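Local coordinates for desmoplakin (Homo sapiens, PDB 3R6N), which is a desmosomal plakin of cell adhesion, probably linking the junctional plaque to intermediate filaments, its spectrin-repeat rod carrying an SH3 domain, at residues 285-299 with 324-336. Numbering follows the deposited sequence.
Sequences ILRALCDYKQDQKIV and VDMLVPSVGLIIP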
loop_
_atom_site.group_PDB
_atom_site.type_symbol
_atom_site.label_atom_id
_atom_site.label_comp_id
_atom_site.label_asym_id
_atom_site.label_seq_id
_atom_site.Cartn_x
_atom_site.Cartn_y
_atom_site.Cartn_z
ATOM N N ILE A 285 -8.155 -14.349 -2.785
ATOM C CA ILE A 285 -8.752 -13.300 -3.603
ATOM C C ILE A 285 -7.780 -12.144 -3.825
ATOM O O ILE A 285 -7.235 -11.589 -2.870
ATOM C CB ILE A 285 -10.022 -12.730 -2.942
ATOM C CG1 ILE A 285 -10.931 -13.856 -2.442
ATOM C CG2 ILE A 285 -10.751 -11.800 -3.901
ATOM C CD1 ILE A 285 -11.213 -14.917 -3.469
ATOM N N LEU A 286 -7.571 -11.776 -5.084
ATOM C CA LEU A 286 -6.675 -10.678 -5.419
ATOM C C LEU A 286 -7.453 -9.482 -5.966
ATOM O O LEU A 286 -8.614 -9.608 -6.355
ATOM C CB LEU A 286 -5.646 -11.136 -6.458
ATOM C CG LEU A 286 -4.892 -12.433 -6.157
ATOM C CD1 LEU A 286 -4.041 -12.842 -7.342
ATOM C CD2 LEU A 286 -4.042 -12.282 -4.907
ATOM N N ARG A 287 -6.812 -8.319 -5.982
ATOM C CA ARG A 287 -7.358 -7.155 -6.666
ATOM C C ARG A 287 -6.278 -6.549 -7.550
ATOM O O ARG A 287 -5.117 -6.459 -7.149
ATOM C CB ARG A 287 -7.886 -6.109 -5.680
ATOM C CG ARG A 287 -8.558 -4.926 -6.365
ATOM C CD ARG A 287 -9.080 -3.880 -5.385
ATOM N NE ARG A 287 -8.009 -3.101 -4.768
ATOM C CZ ARG A 287 -7.748 -3.091 -3.463
ATOM N NH1 ARG A 287 -8.490 -3.819 -2.629
ATOM N NH2 ARG A 287 -6.750 -2.355 -2.984
ATOM N N ALA A 288 -6.656 -6.149 -8.759
ATOM C CA ALA A 288 -5.700 -5.552 -9.683
ATOM C C ALA A 288 -5.420 -4.104 -9.302
ATOM O O ALA A 288 -6.343 -3.319 -9.095
ATOM C CB ALA A 288 -6.206 -5.646 -11.110
ATOM N N LEU A 289 -4.142 -3.762 -9.190
ATOM C CA LEU A 289 -3.746 -2.418 -8.790
ATOM C C LEU A 289 -3.697 -1.489 -9.999
ATOM O O LEU A 289 -3.755 -0.266 -9.858
ATOM C CB LEU A 289 -2.388 -2.444 -8.084
ATOM C CG LEU A 289 -2.279 -3.200 -6.754
ATOM C CD1 LEU A 289 -0.871 -3.101 -6.158
ATOM C CD2 LEU A 289 -3.319 -2.703 -5.761
ATOM N N CYS A 290 -3.600 -2.082 -11.184
ATOM C CA CYS A 290 -3.475 -1.329 -12.424
ATOM C C CYS A 290 -3.832 -2.205 -13.619
ATOM O O CYS A 290 -3.785 -3.429 -13.530
ATOM C CB CYS A 290 -2.042 -0.860 -12.582
ATOM S SG CYS A 290 -0.910 -2.248 -12.712
ATOM N N ASP A 291 -4.180 -1.581 -14.739
ATOM C CA ASP A 291 -4.432 -2.328 -15.965
ATOM C C ASP A 291 -3.195 -3.090 -16.401
ATOM O O ASP A 291 -2.105 -2.527 -16.515
ATOM C CB ASP A 291 -4.872 -1.407 -17.106
ATOM C CG ASP A 291 -6.212 -0.760 -16.855
ATOM O OD1 ASP A 291 -7.008 -1.312 -16.068
ATOM O OD2 ASP A 291 -6.462 0.308 -17.452
ATOM N N TYR A 292 -3.377 -4.382 -16.641
ATOM C CA TYR A 292 -2.357 -5.182 -17.293
ATOM C C TYR A 292 -2.956 -5.943 -18.467
ATOM O O TYR A 292 -3.999 -6.597 -18.340
ATOM C CB TYR A 292 -1.683 -6.152 -16.319
ATOM C CG TYR A 292 -0.676 -7.049 -16.998
ATOM C CD1 TYR A 292 0.602 -6.591 -17.307
ATOM C CD2 TYR A 292 -1.007 -8.346 -17.358
ATOM C CE1 TYR A 292 1.524 -7.404 -17.947
ATOM C CE2 TYR A 292 -0.090 -9.167 -17.998
ATOM C CZ TYR A 292 1.173 -8.691 -18.289
ATOM O OH TYR A 292 2.087 -9.504 -18.924
ATOM N N LYS A 293 -2.278 -5.858 -19.608
ATOM C CA LYS A 293 -2.755 -6.501 -20.827
ATOM C C LYS A 293 -1.620 -7.162 -21.615
ATOM O O LYS A 293 -0.578 -6.545 -21.874
ATOM C CB LYS A 293 -3.504 -5.477 -21.688
ATOM C CG LYS A 293 -3.125 -5.433 -23.149
ATOM C CD LYS A 293 -2.261 -4.213 -23.494
ATOM C CE LYS A 293 -2.883 -2.900 -23.021
ATOM N NZ LYS A 293 -1.999 -1.728 -23.311
ATOM N N GLN A 294 -1.818 -8.428 -21.972
ATOM C CA GLN A 294 -0.859 -9.142 -22.795
ATOM C C GLN A 294 -1.585 -9.885 -23.875
ATOM O O GLN A 294 -2.196 -10.928 -23.620
ATOM C CB GLN A 294 -0.157 -10.214 -22.015
ATOM C CG GLN A 294 0.798 -10.972 -22.900
ATOM C CD GLN A 294 2.163 -11.080 -22.265
ATOM O OE1 GLN A 294 2.315 -11.654 -21.185
ATOM N NE2 GLN A 294 3.166 -10.524 -22.925
ATOM N N ASP A 295 -1.491 -9.375 -25.089
ATOM C CA ASP A 295 -2.180 -9.960 -26.232
ATOM C C ASP A 295 -3.562 -10.553 -25.990
ATOM O O ASP A 295 -3.704 -11.748 -25.702
ATOM C CB ASP A 295 -1.303 -10.998 -26.922
ATOM C CG ASP A 295 -1.547 -11.050 -28.411
ATOM O OD1 ASP A 295 -2.518 -10.421 -28.868
ATOM O OD2 ASP A 295 -0.763 -11.701 -29.122
ATOM N N GLN A 296 -4.572 -9.700 -26.120
ATOM C CA GLN A 296 -5.964 -10.136 -26.073
ATOM C C GLN A 296 -6.390 -10.651 -24.705
ATOM O O GLN A 296 -7.561 -10.966 -24.497
ATOM C CB GLN A 296 -6.257 -11.198 -27.138
ATOM C CG GLN A 296 -6.044 -10.717 -28.567
ATOM C CD GLN A 296 -6.739 -9.405 -28.854
ATOM O OE1 GLN A 296 -7.892 -9.202 -28.472
ATOM N NE2 GLN A 296 -6.034 -8.498 -29.520
ATOM N N LYS A 297 -5.445 -10.735 -23.775
ATOM C CA LYS A 297 -5.764 -11.076 -22.391
ATOM C C LYS A 297 -5.515 -9.854 -21.521
ATOM O O LYS A 297 -4.378 -9.401 -21.374
ATOM C CB LYS A 297 -4.960 -12.291 -21.907
ATOM C CG LYS A 297 -5.532 -13.629 -22.385
ATOM C CD LYS A 297 -4.627 -14.803 -22.040
ATOM C CE LYS A 297 -5.151 -16.101 -22.653
ATOM N NZ LYS A 297 -4.144 -17.199 -22.557
ATOM N N ILE A 298 -6.594 -9.312 -20.965
ATOM C CA ILE A 298 -6.540 -8.035 -20.259
ATOM C C ILE A 298 -7.223 -8.078 -18.892
ATOM O O ILE A 298 -8.318 -8.624 -18.750
ATOM C CB ILE A 298 -7.176 -6.906 -21.118
ATOM C CG1 ILE A 298 -7.650 -5.743 -20.246
ATOM C CG2 ILE A 298 -8.335 -7.438 -21.935
ATOM C CD1 ILE A 298 -6.553 -4.777 -19.862
ATOM N N VAL A 299 -6.560 -7.505 -17.888
ATOM C CA VAL A 299 -7.169 -7.282 -16.578
ATOM C C VAL A 299 -7.216 -5.790 -16.266
ATOM O O VAL A 299 -6.266 -5.057 -16.541
ATOM C CB VAL A 299 -6.425 -8.023 -15.434
ATOM C CG1 VAL A 299 -6.726 -9.513 -15.477
ATOM C CG2 VAL A 299 -4.927 -7.759 -15.488
ATOM N N VAL A 324 -11.062 -16.354 -16.978
ATOM C CA VAL A 324 -9.908 -16.359 -17.867
ATOM C C VAL A 324 -8.591 -16.528 -17.109
ATOM O O VAL A 324 -8.190 -15.657 -16.339
ATOM C CB VAL A 324 -9.852 -15.063 -18.691
ATOM C CG1 VAL A 324 -8.735 -15.133 -19.725
ATOM C CG2 VAL A 324 -11.195 -14.809 -19.359
ATOM N N ASP A 325 -7.929 -17.660 -17.327
ATOM C CA ASP A 325 -6.604 -17.889 -16.766
ATOM C C ASP A 325 -5.605 -16.979 -17.462
ATOM O O ASP A 325 -5.662 -16.803 -18.676
ATOM C CB ASP A 325 -6.180 -19.349 -16.954
ATOM C CG ASP A 325 -6.766 -20.274 -15.900
ATOM O OD1 ASP A 325 -7.668 -19.838 -15.152
ATOM O OD2 ASP A 325 -6.322 -21.443 -15.822
ATOM N N MET A 326 -4.693 -16.397 -16.692
ATOM C CA MET A 326 -3.633 -15.580 -17.268
ATOM C C MET A 326 -2.470 -15.341 -16.307
ATOM O O MET A 326 -2.635 -15.367 -15.088
ATOM C CB MET A 326 -4.188 -14.253 -17.793
ATOM C CG MET A 326 -4.782 -13.337 -16.736
ATOM S SD MET A 326 -5.434 -11.817 -17.464
ATOM C CE MET A 326 -6.889 -12.431 -18.305
ATOM N N LEU A 327 -1.289 -15.130 -16.879
ATOM C CA LEU A 327 -0.099 -14.805 -16.107
ATOM C C LEU A 327 0.038 -13.303 -15.983
ATOM O O LEU A 327 0.389 -12.628 -16.949
ATOM C CB LEU A 327 1.153 -15.354 -16.785
ATOM C CG LEU A 327 1.309 -16.868 -16.842
ATOM C CD1 LEU A 327 2.481 -17.233 -17.731
ATOM C CD2 LEU A 327 1.487 -17.424 -15.438
ATOM N N VAL A 328 -0.234 -12.776 -14.799
ATOM C CA VAL A 328 -0.053 -11.351 -14.576
ATOM C C VAL A 328 1.015 -11.107 -13.516
ATOM O O VAL A 328 1.096 -11.836 -12.533
ATOM C CB VAL A 328 -1.393 -10.630 -14.246
ATOM C CG1 VAL A 328 -2.479 -11.636 -13.924
ATOM C CG2 VAL A 328 -1.218 -9.614 -13.123
ATOM N N PRO A 329 1.861 -10.091 -13.744
ATOM C CA PRO A 329 2.950 -9.719 -12.836
ATOM C C PRO A 329 2.462 -9.464 -11.411
ATOM O O PRO A 329 1.515 -8.704 -11.198
ATOM C CB PRO A 329 3.488 -8.433 -13.458
ATOM C CG PRO A 329 3.191 -8.584 -14.908
ATOM C CD PRO A 329 1.857 -9.260 -14.960
ATOM N N SER A 330 3.121 -10.107 -10.452
ATOM C CA SER A 330 2.786 -9.987 -9.041
ATOM C C SER A 330 2.695 -8.538 -8.565
ATOM O O SER A 330 1.804 -8.195 -7.793
ATOM C CB SER A 330 3.802 -10.765 -8.199
ATOM O OG SER A 330 4.247 -10.017 -7.078
ATOM N N VAL A 331 3.609 -7.689 -9.026
ATOM C CA VAL A 331 3.629 -6.293 -8.600
ATOM C C VAL A 331 2.252 -5.656 -8.657
ATOM O O VAL A 331 1.862 -4.925 -7.749
ATOM C CB VAL A 331 4.528 -5.431 -9.492
ATOM C CG1 VAL A 331 5.177 -4.332 -8.665
ATOM C CG2 VAL A 331 5.569 -6.285 -10.184
ATOM N N GLY A 332 1.529 -5.924 -9.742
ATOM C CA GLY A 332 0.246 -5.295 -9.986
ATOM C C GLY A 332 -0.934 -5.998 -9.346
ATOM O O GLY A 332 -2.081 -5.741 -9.703
ATOM N N LEU A 333 -0.659 -6.884 -8.396
ATOM C CA LEU A 333 -1.720 -7.592 -7.689
ATOM C C LEU A 333 -1.553 -7.498 -6.175
ATOM O O LEU A 333 -0.488 -7.804 -5.636
ATOM C CB LEU A 333 -1.753 -9.063 -8.100
ATOM C CG LEU A 333 -2.162 -9.416 -9.526
ATOM C CD1 LEU A 333 -1.777 -10.854 -9.827
ATOM C CD2 LEU A 333 -3.651 -9.190 -9.733
ATOM N N ILE A 334 -2.610 -7.080 -5.491
ATOM C CA ILE A 334 -2.599 -7.025 -4.036
ATOM C C ILE A 334 -3.592 -8.044 -3.486
ATOM O O ILE A 334 -4.404 -8.590 -4.235
ATOM C CB ILE A 334 -2.945 -5.609 -3.527
ATOM C CG1 ILE A 334 -2.448 -5.411 -2.094
ATOM C CG2 ILE A 334 -4.442 -5.341 -3.636
ATOM C CD1 ILE A 334 -2.262 -3.963 -1.723
ATOM N N ILE A 335 -3.520 -8.314 -2.184
ATOM C CA ILE A 335 -4.441 -9.254 -1.552
ATOM C C ILE A 335 -5.275 -8.534 -0.496
ATOM O O ILE A 335 -4.899 -8.477 0.673
ATOM C CB ILE A 335 -3.696 -10.443 -0.907
ATOM C CG1 ILE A 335 -2.588 -10.950 -1.835
ATOM C CG2 ILE A 335 -4.669 -11.557 -0.555
ATOM C CD1 ILE A 335 -1.855 -12.171 -1.319
ATOM N N PRO A 336 -6.424 -7.991 -0.906
ATOM C CA PRO A 336 -7.229 -7.120 -0.046
ATOM C C PRO A 336 -7.801 -7.858 1.166
ATOM O O PRO A 336 -7.866 -9.093 1.162
ATOM C CB PRO A 336 -8.358 -6.683 -0.978
ATOM C CG PRO A 336 -8.505 -7.819 -1.915
ATOM C CD PRO A 336 -7.112 -8.298 -2.170
#
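With its ring carbon CG anti to the backbone N (chi1 177°), Tyr292 lies across Pro329, and Arg287, likewise anti (chi1 -176°), runs its chain alongside Ile334. The two residues belong to two halves of a contact that closes an SH3 domain: the first strand, 285-288, pairs antiparallel with the last, 333-334, while the hairpin 292-299 of the RT loop folds over strand 326-329. At the strand pair, Arg287 N donates to Ile334 O (3.0 Å) and Ile334 N returns a nearly straight bond to Arg287 O. Two residues further on, Leu289 N reaches Gly332 O at 2.9 Å, approaching from above the carbonyl plane.

Side chains divide between the two faces of this pair. Leu286 CD1 meets Leu333 CD1 in the buried interior, and its CD2 packs on CG1 of Ile335. On the Arg287 face, Ile334 CG2 sits over the guanidinium plane, toward its rim, and also touches Leu289 CD2 (3.6 Å). Leu289 and Ile334 additionally contact helix 167-225, so this end of the SH3 domain is seated on the spectrin-repeat rod. The same seating involves Tyr292, whose ring also meets that of Trp183 from this helix.

Between hairpin and strand, Met326 and Val299 run past one another head to tail, SD of the methionine lying against CG1 of the valine. The tyrosine-proline contact is a CH-pi interaction: Pro329 CD stands 3.4 Å from the centroid of the Tyr292 ring, only 11° off its normal.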